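Local coordinates for protein folylpolyglutamate synthase (FolC) (Helicobacter pylori, PDB 6K8C) that probably catalyses the ATP-dependent addition of glutamate to dihydropteroate and then to tetrahydrofolates, yielding dihydrofolate and folylpolyglutamates, at residues Ile309-Cys314 / Glu371-Tyr376; Leu322-Leu327 / Gly352-Leu357; Val334-Leu339 / Leu359-Phe364. One frame throughout, in Å; residues are numbered along the deposited sequence.

Interaction 1: Ile309-Cys314 / Glu371-Tyr376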
loop_
_atom_site.group_PDB
_atom_site.type_symbol
_atom_site.label_atom_id
_atom_site.label_comp_id
_atom_site.label_asym_id
_atom_site.label_seq_id
_atom_site.Cartn_x
_atom_site.Cartn_y
_atom_site.Cartn_z
ATOM N N ILE A 309 -1.969 -15.184 -20.956
ATOM C CA ILE A 309 -0.718 -15.647 -20.369
ATOM C C ILE A 309 -0.498 -14.930 -19.047
ATOM O O ILE A 309 -0.719 -13.718 -18.939
ATOM C CB ILE A 309 0.454 -15.403 -21.340
ATOM C CG1 ILE A 309 0.212 -16.148 -22.658
ATOM C CG2 ILE A 309 1.780 -15.813 -20.712
ATOM C CD1 ILE A 309 1.332 -15.971 -23.676
ATOM N N LEU A 310 -0.059 -15.671 -18.036
ATOM C CA LEU A 310 0.253 -15.102 -16.731
ATOM C C LEU A 310 1.760 -14.913 -16.592
ATOM O O LEU A 310 2.528 -15.856 -16.802
ATOM C CB LEU A 310 -0.271 -16.002 -15.609
ATOM C CG LEU A 310 -0.063 -15.474 -14.188
ATOM C CD1 LEU A 310 -0.919 -14.236 -13.947
ATOM C CD2 LEU A 310 -0.391 -16.554 -13.165
ATOM N N ILE A 311 2.175 -13.698 -16.241
ATOM C CA ILE A 311 3.561 -13.397 -15.894
ATOM C C ILE A 311 3.621 -13.274 -14.378
ATOM O O ILE A 311 2.959 -12.408 -13.794
ATOM C CB ILE A 311 4.049 -12.112 -16.587
ATOM C CG1 ILE A 311 4.080 -12.317 -18.101
ATOM C CG2 ILE A 311 5.434 -11.709 -16.085
ATOM C CD1 ILE A 311 4.110 -11.022 -18.903
ATOM N N TYR A 312 4.399 -14.142 -13.733
ATOM C CA TYR A 312 4.128 -14.448 -12.335
ATOM C C TYR A 312 5.390 -14.828 -11.575
ATOM O O TYR A 312 6.262 -15.532 -12.094
ATOM C CB TYR A 312 3.109 -15.598 -12.244
ATOM C CG TYR A 312 2.792 -16.074 -10.841
ATOM C CD1 TYR A 312 1.794 -15.463 -10.088
ATOM C CD2 TYR A 312 3.479 -17.142 -10.275
ATOM C CE1 TYR A 312 1.495 -15.900 -8.804
ATOM C CE2 TYR A 312 3.191 -17.581 -8.995
ATOM C CZ TYR A 312 2.197 -16.957 -8.264
ATOM O OH TYR A 312 1.906 -17.392 -6.989
ATOM N N ASN A 313 5.461 -14.357 -10.333
ATOM C CA ASN A 313 6.289 -14.951 -9.294
ATOM C C ASN A 313 5.656 -14.575 -7.962
ATOM O O ASN A 313 4.741 -13.752 -7.906
ATOM C CB ASN A 313 7.749 -14.488 -9.383
ATOM C CG ASN A 313 8.730 -15.587 -9.008
ATOM O OD1 ASN A 313 8.386 -16.526 -8.287
ATOM N ND2 ASN A 313 9.962 -15.472 -9.490
ATOM N N CYS A 314 6.136 -15.183 -6.880
ATOM C CA CYS A 314 5.563 -14.864 -5.578
ATOM C C CYS A 314 6.579 -15.129 -4.476
ATOM O O CYS A 314 7.595 -15.798 -4.677
ATOM C CB CYS A 314 4.276 -15.654 -5.328
ATOM S SG CYS A 314 4.544 -17.387 -4.935
ATOM N N GLU A 371 -0.323 -11.394 -28.124
ATOM C CA GLU A 371 -0.807 -12.102 -26.948
ATOM C C GLU A 371 -1.193 -11.109 -25.859
ATOM O O GLU A 371 -0.764 -9.953 -25.863
ATOM C CB GLU A 371 0.253 -13.078 -26.413
ATOM C CG GLU A 371 0.725 -14.112 -27.431
ATOM C CD GLU A 371 -0.209 -15.304 -27.543
ATOM O OE1 GLU A 371 -1.278 -15.299 -26.894
ATOM O OE2 GLU A 371 0.128 -16.254 -28.283
ATOM N N ASN A 372 -2.020 -11.576 -24.923
ATOM C CA ASN A 372 -2.451 -10.786 -23.779
ATOM C C ASN A 372 -1.872 -11.370 -22.496
ATOM O O ASN A 372 -1.657 -12.581 -22.389
ATOM C CB ASN A 372 -3.975 -10.729 -23.692
ATOM C CG ASN A 372 -4.603 -10.144 -24.942
ATOM O OD1 ASN A 372 -4.182 -9.093 -25.422
ATOM N ND2 ASN A 372 -5.615 -10.820 -25.472
ATOM N N TYR A 373 -1.621 -10.498 -21.519
ATOM C CA TYR A 373 -0.863 -10.883 -20.336
ATOM C C TYR A 373 -1.453 -10.265 -19.080
ATOM O O TYR A 373 -1.922 -9.124 -19.103
ATOM C CB TYR A 373 0.603 -10.446 -20.444
ATOM C CG TYR A 373 1.332 -11.001 -21.639
ATOM C CD1 TYR A 373 1.325 -10.326 -22.854
ATOM C CD2 TYR A 373 2.042 -12.195 -21.555
ATOM C CE1 TYR A 373 1.995 -10.824 -23.956
ATOM C CE2 TYR A 373 2.720 -12.706 -22.659
ATOM C CZ TYR A 373 2.691 -12.011 -23.857
ATOM O OH TYR A 373 3.354 -12.494 -24.963
ATOM N N LEU A 374 -1.409 -11.024 -17.986
ATOM C CA LEU A 374 -1.557 -10.494 -16.638
ATOM C C LEU A 374 -0.218 -10.620 -15.927
ATOM O O LEU A 374 0.355 -11.715 -15.867
ATOM C CB LEU A 374 -2.648 -11.234 -15.845
ATOM C CG LEU A 374 -2.698 -10.936 -14.336
ATOM C CD1 LEU A 374 -2.967 -9.461 -14.070
ATOM C CD2 LEU A 374 -3.742 -11.809 -13.622
ATOM N N VAL A 375 0.288 -9.499 -15.418
ATOM C CA VAL A 375 1.485 -9.464 -14.587
ATOM C C VAL A 375 1.021 -9.365 -13.140
ATOM O O VAL A 375 0.298 -8.431 -12.780
ATOM C CB VAL A 375 2.395 -8.283 -14.968
ATOM C CG1 VAL A 375 3.569 -8.166 -13.999
ATOM C CG2 VAL A 375 2.880 -8.432 -16.410
ATOM N N TYR A 376 1.421 -10.327 -12.310
ATOM C CA TYR A 376 0.782 -10.506 -11.015
ATOM C C TYR A 376 1.751 -11.127 -10.020
ATOM O O TYR A 376 2.541 -12.009 -10.368
ATOM C CB TYR A 376 -0.457 -11.396 -11.167
ATOM C CG TYR A 376 -1.289 -11.609 -9.929
ATOM C CD1 TYR A 376 -1.871 -10.544 -9.257
ATOM C CD2 TYR A 376 -1.543 -12.892 -9.461
ATOM C CE1 TYR A 376 -2.664 -10.753 -8.132
ATOM C CE2 TYR A 376 -2.325 -13.106 -8.341
ATOM C CZ TYR A 376 -2.886 -12.037 -7.682
ATOM O OH TYR A 376 -3.677 -12.258 -6.569
#
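With CG1 of both I309 (chi1 -59°) and I311 (chi1 -65°) anti to the carbonyl carbon, the two CD1 methyls reach the ring of Y373, whose CG also stands anti to its carbonyl carbon. These residues lie on neighbouring parallel strands, 308-312 and 373-376, in the middle of the mixed six-stranded sheet of the glutamate ligase (Mur ligase C-terminal) domain. I309 is in register with Y373, L310 with L374 and I311 with V375. The backbone ladder is regular: I309 N donates to N372 O, L374 N to I309 O, I311 N to L374 O at 2.7 Å and Y376 N to I311 O. I309 thus uses both its N-H and its carbonyl toward the same strand, as does I311, whereas L310 turns its polar groups to strand 331-336 on the other side.

On the face that carries Y373, I309 lies alongside the ring, with CB 3.6 Å from Y373 CD2. I311 crosses the ring obliquely, its CD1 also 3.6 Å from Y373 CD2, and the same methyl meets V375 CG2 at 3.8 Å. CD2 of the ring thus touches both isoleucines, each approaching obliquely, while Y373 OH is fixed by the backbone N of E368. On the reverse face L310 and L374 both carry CG anti to N and run side by side, L310 CD1 lying 3.7 Å from L374 CD2. That methyl also touches Y376 CB, and helices 290-303 and 320-327 cover this side. The hydroxyls of Y312 and Y376 have partners there, H288 NE2 and S292 OG respectively. Beyond the strand, N313 ND2 donates to L337 O, while N313 OD1 turns to the following residue, accepting the N-H of C314 at 3.0 Å.

Interaction 2: Leu322-Leu327 / Gly352-Leu357; sequences LVLEIL and GILETL
L324 and L357 point toward each other between helices 320-327 and 347-357, and around them the contact is made by hydrocarbon groups, including the CB and CG of E325. The two helical segments run in the same general direction, their axes 39° apart and 10.3 Å away at closest approach, a spacing bridged by branched side chains. L357, with CG anti to its carbonyl carbon, spreads its two methyls over successive residues of the other helix. Its CD1 presses on L324 CB at 3.6 Å, and its CD2 lies 3.8 Å from E325 CB. The E325 chain crosses L357 at about a right angle, so that E325 CB and CG lie against CD2 of the leucine while the extended chain carries the carboxylate on to the exposed surface.

L324 CD1 is the shared contact point. It meets L354 CD2 at 3.8 Å, the two leucines crossing obliquely, and it touches I353 CG2 at 4.1 Å, where the side chains cross nearly perpendicularly. L324 thus packs on three residues spread over one turn of helix 347-357, and the buried area is modest, 206 Å² in all. F321, one turn before L324, adds contacts to I353 and L357. V323 and L327 turn instead to Y376 of strand 373-376, and I326 rests on helix 290-303, which places helix 320-327 between helices 290-303 and 347-357 on one side of the sheet.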
loop_
_atom_site.group_PDB
_atom_site.type_symbol
_atom_site.label_atom_id
_atom_site.label_comp_id
_atom_site.label_asym_id
_atom_site.label_seq_id
_atom_site.Cartn_x
_atom_site.Cartn_y
_atom_site.Cartn_z
ATOM N N LEU A 322 -3.190 -22.026 -4.373
ATOM C CA LEU A 322 -4.585 -21.609 -4.457
ATOM C C LEU A 322 -4.764 -20.468 -5.451
ATOM O O LEU A 322 -5.724 -20.458 -6.232
ATOM C CB LEU A 322 -5.085 -21.200 -3.073
ATOM C CG LEU A 322 -6.553 -20.782 -2.972
ATOM C CD1 LEU A 322 -7.441 -21.816 -3.643
ATOM C CD2 LEU A 322 -6.949 -20.575 -1.515
ATOM N N VAL A 323 -3.845 -19.503 -5.444
ATOM C CA VAL A 323 -3.957 -18.360 -6.345
ATOM C C VAL A 323 -3.900 -18.820 -7.797
ATOM O O VAL A 323 -4.717 -18.411 -8.631
ATOM C CB VAL A 323 -2.862 -17.329 -6.023
ATOM C CG1 VAL A 323 -2.570 -16.453 -7.228
ATOM C CG2 VAL A 323 -3.278 -16.496 -4.815
ATOM N N LEU A 324 -2.948 -19.702 -8.116
ATOM C CA LEU A 324 -2.840 -20.212 -9.478
ATOM C C LEU A 324 -4.024 -21.102 -9.839
ATOM O O LEU A 324 -4.457 -21.126 -10.998
ATOM C CB LEU A 324 -1.523 -20.969 -9.648
ATOM C CG LEU A 324 -0.277 -20.086 -9.496
ATOM C CD1 LEU A 324 0.968 -20.926 -9.274
ATOM C CD2 LEU A 324 -0.117 -19.193 -10.718
ATOM N N GLU A 325 -4.551 -21.856 -8.869
ATOM C CA GLU A 325 -5.744 -22.655 -9.133
ATOM C C GLU A 325 -6.936 -21.766 -9.467
ATOM O O GLU A 325 -7.734 -22.088 -10.357
ATOM C CB GLU A 325 -6.056 -23.547 -7.933
ATOM C CG GLU A 325 -7.198 -24.515 -8.177
ATOM C CD GLU A 325 -7.589 -25.283 -6.927
ATOM O OE1 GLU A 325 -7.992 -24.644 -5.928
ATOM O OE2 GLU A 325 -7.489 -26.527 -6.944
ATOM N N ILE A 326 -7.067 -20.639 -8.769
ATOM C CA ILE A 326 -8.154 -19.703 -9.054
ATOM C C ILE A 326 -8.001 -19.107 -10.450
ATOM O O ILE A 326 -8.982 -18.953 -11.190
ATOM C CB ILE A 326 -8.206 -18.615 -7.964
ATOM C CG1 ILE A 326 -8.782 -19.196 -6.666
ATOM C CG2 ILE A 326 -9.008 -17.403 -8.434
ATOM C CD1 ILE A 326 -8.377 -18.426 -5.424
ATOM N N LEU A 327 -6.767 -18.778 -10.842
ATOM C CA LEU A 327 -6.551 -18.125 -12.128
ATOM C C LEU A 327 -6.562 -19.107 -13.291
ATOM O O LEU A 327 -6.865 -18.705 -14.419
ATOM C CB LEU A 327 -5.227 -17.355 -12.118
ATOM C CG LEU A 327 -5.223 -16.105 -11.235
ATOM C CD1 LEU A 327 -3.803 -15.619 -10.972
ATOM C CD2 LEU A 327 -6.057 -15.021 -11.896
ATOM N N GLY A 352 6.810 -27.214 -9.546
ATOM C CA GLY A 352 6.039 -28.369 -9.118
ATOM C C GLY A 352 4.582 -28.045 -8.867
ATOM O O GLY A 352 3.706 -28.881 -9.109
ATOM N N ILE A 353 4.302 -26.837 -8.371
ATOM C CA ILE A 353 2.917 -26.409 -8.206
ATOM C C ILE A 353 2.236 -26.302 -9.560
ATOM O O ILE A 353 1.103 -26.766 -9.747
ATOM C CB ILE A 353 2.863 -25.077 -7.436
ATOM C CG1 ILE A 353 3.381 -25.269 -6.010
ATOM C CG2 ILE A 353 1.443 -24.509 -7.438
ATOM C CD1 ILE A 353 3.680 -23.976 -5.287
ATOM N N LEU A 354 2.924 -25.699 -10.532
ATOM C CA LEU A 354 2.353 -25.553 -11.865
ATOM C C LEU A 354 2.129 -26.909 -12.514
ATOM O O LEU A 354 1.155 -27.101 -13.251
ATOM C CB LEU A 354 3.264 -24.672 -12.724
ATOM C CG LEU A 354 3.382 -23.242 -12.195
ATOM C CD1 LEU A 354 4.642 -22.563 -12.701
ATOM C CD2 LEU A 354 2.145 -22.435 -12.577
ATOM N N GLU A 355 3.018 -27.868 -12.247
ATOM C CA GLU A 355 2.831 -29.207 -12.795
ATOM C C GLU A 355 1.659 -29.917 -12.125
ATOM O O GLU A 355 0.861 -30.575 -12.801
ATOM C CB GLU A 355 4.122 -30.015 -12.658
ATOM C CG GLU A 355 5.119 -29.747 -13.782
ATOM C CD GLU A 355 6.556 -30.046 -13.389
ATOM O OE1 GLU A 355 6.770 -30.887 -12.491
ATOM O OE2 GLU A 355 7.475 -29.436 -13.980
ATOM N N THR A 356 1.526 -29.783 -10.803
ATOM C CA THR A 356 0.350 -30.322 -10.124
ATOM C C THR A 356 -0.933 -29.752 -10.717
ATOM O O THR A 356 -1.927 -30.469 -10.878
ATOM C CB THR A 356 0.416 -30.019 -8.624
ATOM O OG1 THR A 356 1.537 -30.692 -8.040
ATOM C CG2 THR A 356 -0.866 -30.465 -7.925
ATOM N N LEU A 357 -0.922 -28.468 -11.071
ATOM C CA LEU A 357 -2.121 -27.815 -11.573
ATOM C C LEU A 357 -2.370 -28.066 -13.055
ATOM O O LEU A 357 -3.467 -27.772 -13.539
ATOM C CB LEU A 357 -2.031 -26.312 -11.299
ATOM C CG LEU A 357 -2.292 -25.977 -9.830
ATOM C CD1 LEU A 357 -1.882 -24.554 -9.509
ATOM C CD2 LEU A 357 -3.763 -26.217 -9.473
#

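Interaction 3: Val334-Leu339 / Leu359-Phe364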
loop_
_atom_site.group_PDB
_atom_site.type_symbol
_atom_site.label_atom_id
_atom_site.label_comp_id
_atom_site.label_asym_id
_atom_site.label_seq_id
_atom_site.Cartn_x
_atom_site.Cartn_y
_atom_site.Cartn_z
ATOM N N VAL A 334 1.868 -19.983 -18.080
ATOM C CA VAL A 334 2.511 -19.167 -17.056
ATOM C C VAL A 334 3.949 -18.915 -17.475
ATOM O O VAL A 334 4.697 -19.861 -17.748
ATOM C CB VAL A 334 2.463 -19.837 -15.673
ATOM C CG1 VAL A 334 3.144 -18.949 -14.632
ATOM C CG2 VAL A 334 1.018 -20.141 -15.267
ATOM N N LEU A 335 4.339 -17.646 -17.526
ATOM C CA LEU A 335 5.732 -17.268 -17.722
ATOM C C LEU A 335 6.281 -16.807 -16.379
ATOM O O LEU A 335 5.852 -15.778 -15.846
ATOM C CB LEU A 335 5.865 -16.179 -18.785
ATOM C CG LEU A 335 5.386 -16.565 -20.189
ATOM C CD1 LEU A 335 5.535 -15.394 -21.156
ATOM C CD2 LEU A 335 6.126 -17.794 -20.706
ATOM N N ILE A 336 7.209 -17.580 -15.818
ATOM C CA ILE A 336 7.780 -17.231 -14.523
ATOM C C ILE A 336 8.744 -16.067 -14.692
ATOM O O ILE A 336 9.669 -16.122 -15.513
ATOM C CB ILE A 336 8.481 -18.445 -13.897
ATOM C CG1 ILE A 336 7.521 -19.637 -13.820
ATOM C CG2 ILE A 336 9.028 -18.089 -12.520
ATOM C CD1 ILE A 336 8.208 -20.964 -13.596
ATOM N N LEU A 337 8.531 -15.002 -13.915
ATOM C CA LEU A 337 9.426 -13.844 -13.908
ATOM C C LEU A 337 10.542 -14.115 -12.909
ATOM O O LEU A 337 10.402 -13.884 -11.705
ATOM C CB LEU A 337 8.669 -12.564 -13.572
ATOM C CG LEU A 337 9.439 -11.262 -13.822
ATOM C CD1 LEU A 337 9.775 -11.115 -15.282
ATOM C CD2 LEU A 337 8.656 -10.053 -13.332
ATOM N N GLU A 338 11.665 -14.612 -13.425
ATOM C CA GLU A 338 12.829 -14.936 -12.609
ATOM C C GLU A 338 13.196 -13.779 -11.691
ATOM O O GLU A 338 13.425 -12.655 -12.150
ATOM C CB GLU A 338 14.008 -15.277 -13.521
ATOM C CG GLU A 338 15.094 -16.109 -12.864
ATOM C CD GLU A 338 15.603 -17.196 -13.783
ATOM O OE1 GLU A 338 16.080 -16.852 -14.885
ATOM O OE2 GLU A 338 15.533 -18.385 -13.408
ATOM N N LEU A 339 13.221 -14.055 -10.387
ATOM C CA LEU A 339 13.647 -13.098 -9.377
ATOM C C LEU A 339 14.557 -13.814 -8.394
ATOM O O LEU A 339 14.246 -14.924 -7.951
ATOM C CB LEU A 339 12.457 -12.481 -8.628
ATOM C CG LEU A 339 11.627 -11.434 -9.368
ATOM C CD1 LEU A 339 10.251 -11.325 -8.737
ATOM C CD2 LEU A 339 12.329 -10.091 -9.373
ATOM N N LEU A 359 -0.615 -26.585 -15.577
ATOM C CA LEU A 359 -0.389 -25.335 -16.291
ATOM C C LEU A 359 0.940 -25.414 -17.033
ATOM O O LEU A 359 1.984 -25.639 -16.411
ATOM C CB LEU A 359 -0.382 -24.149 -15.328
ATOM C CG LEU A 359 -1.723 -23.618 -14.816
ATOM C CD1 LEU A 359 -1.514 -22.756 -13.572
ATOM C CD2 LEU A 359 -2.441 -22.833 -15.907
ATOM N N GLU A 360 0.899 -25.237 -18.353
ATOM C CA GLU A 360 2.132 -25.079 -19.111
ATOM C C GLU A 360 2.893 -23.866 -18.602
ATOM O O GLU A 360 2.302 -22.861 -18.195
ATOM C CB GLU A 360 1.844 -24.909 -20.605
ATOM C CG GLU A 360 0.721 -25.769 -21.144
ATOM C CD GLU A 360 1.156 -27.197 -21.395
ATOM O OE1 GLU A 360 2.378 -27.454 -21.391
ATOM O OE2 GLU A 360 0.276 -28.059 -21.602
ATOM N N TYR A 361 4.218 -23.955 -18.621
ATOM C CA TYR A 361 5.014 -22.837 -18.144
ATOM C C TYR A 361 6.341 -22.774 -18.886
ATOM O O TYR A 361 6.738 -23.704 -19.592
ATOM C CB TYR A 361 5.249 -22.918 -16.633
ATOM C CG TYR A 361 6.059 -24.115 -16.198
ATOM C CD1 TYR A 361 7.448 -24.077 -16.198
ATOM C CD2 TYR A 361 5.434 -25.280 -15.779
ATOM C CE1 TYR A 361 8.190 -25.172 -15.805
ATOM C CE2 TYR A 361 6.168 -26.379 -15.380
ATOM C CZ TYR A 361 7.546 -26.319 -15.392
ATOM O OH TYR A 361 8.279 -27.414 -14.995
ATOM N N ALA A 362 7.014 -21.645 -18.705
ATOM C CA ALA A 362 8.358 -21.374 -19.201
ATOM C C ALA A 362 8.841 -20.134 -18.461
ATOM O O ALA A 362 8.092 -19.523 -17.692
ATOM C CB ALA A 362 8.383 -21.179 -20.719
ATOM N N LEU A 363 10.098 -19.764 -18.687
ATOM C CA LEU A 363 10.613 -18.528 -18.120
ATOM C C LEU A 363 10.175 -17.339 -18.968
ATOM O O LEU A 363 10.064 -17.432 -20.193
ATOM C CB LEU A 363 12.141 -18.562 -18.023
ATOM C CG LEU A 363 12.796 -19.655 -17.173
ATOM C CD1 LEU A 363 14.246 -19.289 -16.880
ATOM C CD2 LEU A 363 12.028 -19.897 -15.884
ATOM N N PHE A 364 9.924 -16.213 -18.308
ATOM C CA PHE A 364 9.578 -14.998 -19.034
ATOM C C PHE A 364 10.822 -14.380 -19.659
ATOM O O PHE A 364 11.852 -14.234 -18.993
ATOM C CB PHE A 364 8.918 -13.971 -18.120
ATOM C CG PHE A 364 8.687 -12.642 -18.792
ATOM C CD1 PHE A 364 7.642 -12.473 -19.689
ATOM C CD2 PHE A 364 9.548 -11.581 -18.572
ATOM C CE1 PHE A 364 7.444 -11.256 -20.322
ATOM C CE2 PHE A 364 9.355 -10.365 -19.195
ATOM C CZ PHE A 364 8.303 -10.200 -20.073
HETATM O O HOH W 1 12.570 -14.345 -16.394
#
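Four backbone hydrogen bonds tie strand 331-336 to the edge strand 361-363, the two running parallel with V334 beside Y361, L335 beside A362 and I336 beside L363. V334 N donates to E360 O, A362 N to V334 O, and I336 N to A362 O at 2.8 Å. The last bond, F364 N to I336 O, is just as short and nearly straight at 167°, yet the donor stands 39° out of the carbonyl plane, not on a lone pair. A water extends the ladder by one step, accepting from E338 N and donating to F364 O.

Apolar packing is densest at F364. Its CG is anti to the backbone N (chi1 173°), and L337 CD1 approaches CD2 of the ring closely, at 3.3 Å, the two side chains lying side by side. L335 comes at about a right angle, its CD1 at the ring edge near the plane, 3.9 Å from F364 CD1. On the face that carries V334, I336 and Y361, I336 CD1 meets Y361 CD1 at 4.1 Å and V334 CG2 meets L359 CD1. E338, bent at chi2, lays its carboxylate against the L363 CD1 methyl.

Y361 OH is hydrogen-bonded to E355 OE2. With helix 347-357 joining the two strands and packing on V334, I336 and Y361, this is a beta-alpha-beta crossover at the edge of the glutamate ligase domain's sheet.

All three contacts belong to the C-terminal glutamate ligase domain. Interactions 1 and 3 are parallel strand pairs of one sheet, their centres about 8 Å apart, and strands 308-312 and 331-336 are neighbours, joined by a backbone hydrogen bond from L335 N to L310 O. Interaction 2, about 13 and 12 Å from the centres of interactions 1 and 3, is part of the helix layer on one face. Along the chain, strand 308-312, helix 320-327, strand 331-336, helix 347-357 and strand 361-363 follow in turn, before 373-376 returns to pair with 308-312. L324 packs on L310 and Y312, L354 on V334 and Y361, so the helix pair is seated on both strand pairs, forming one alpha/beta core.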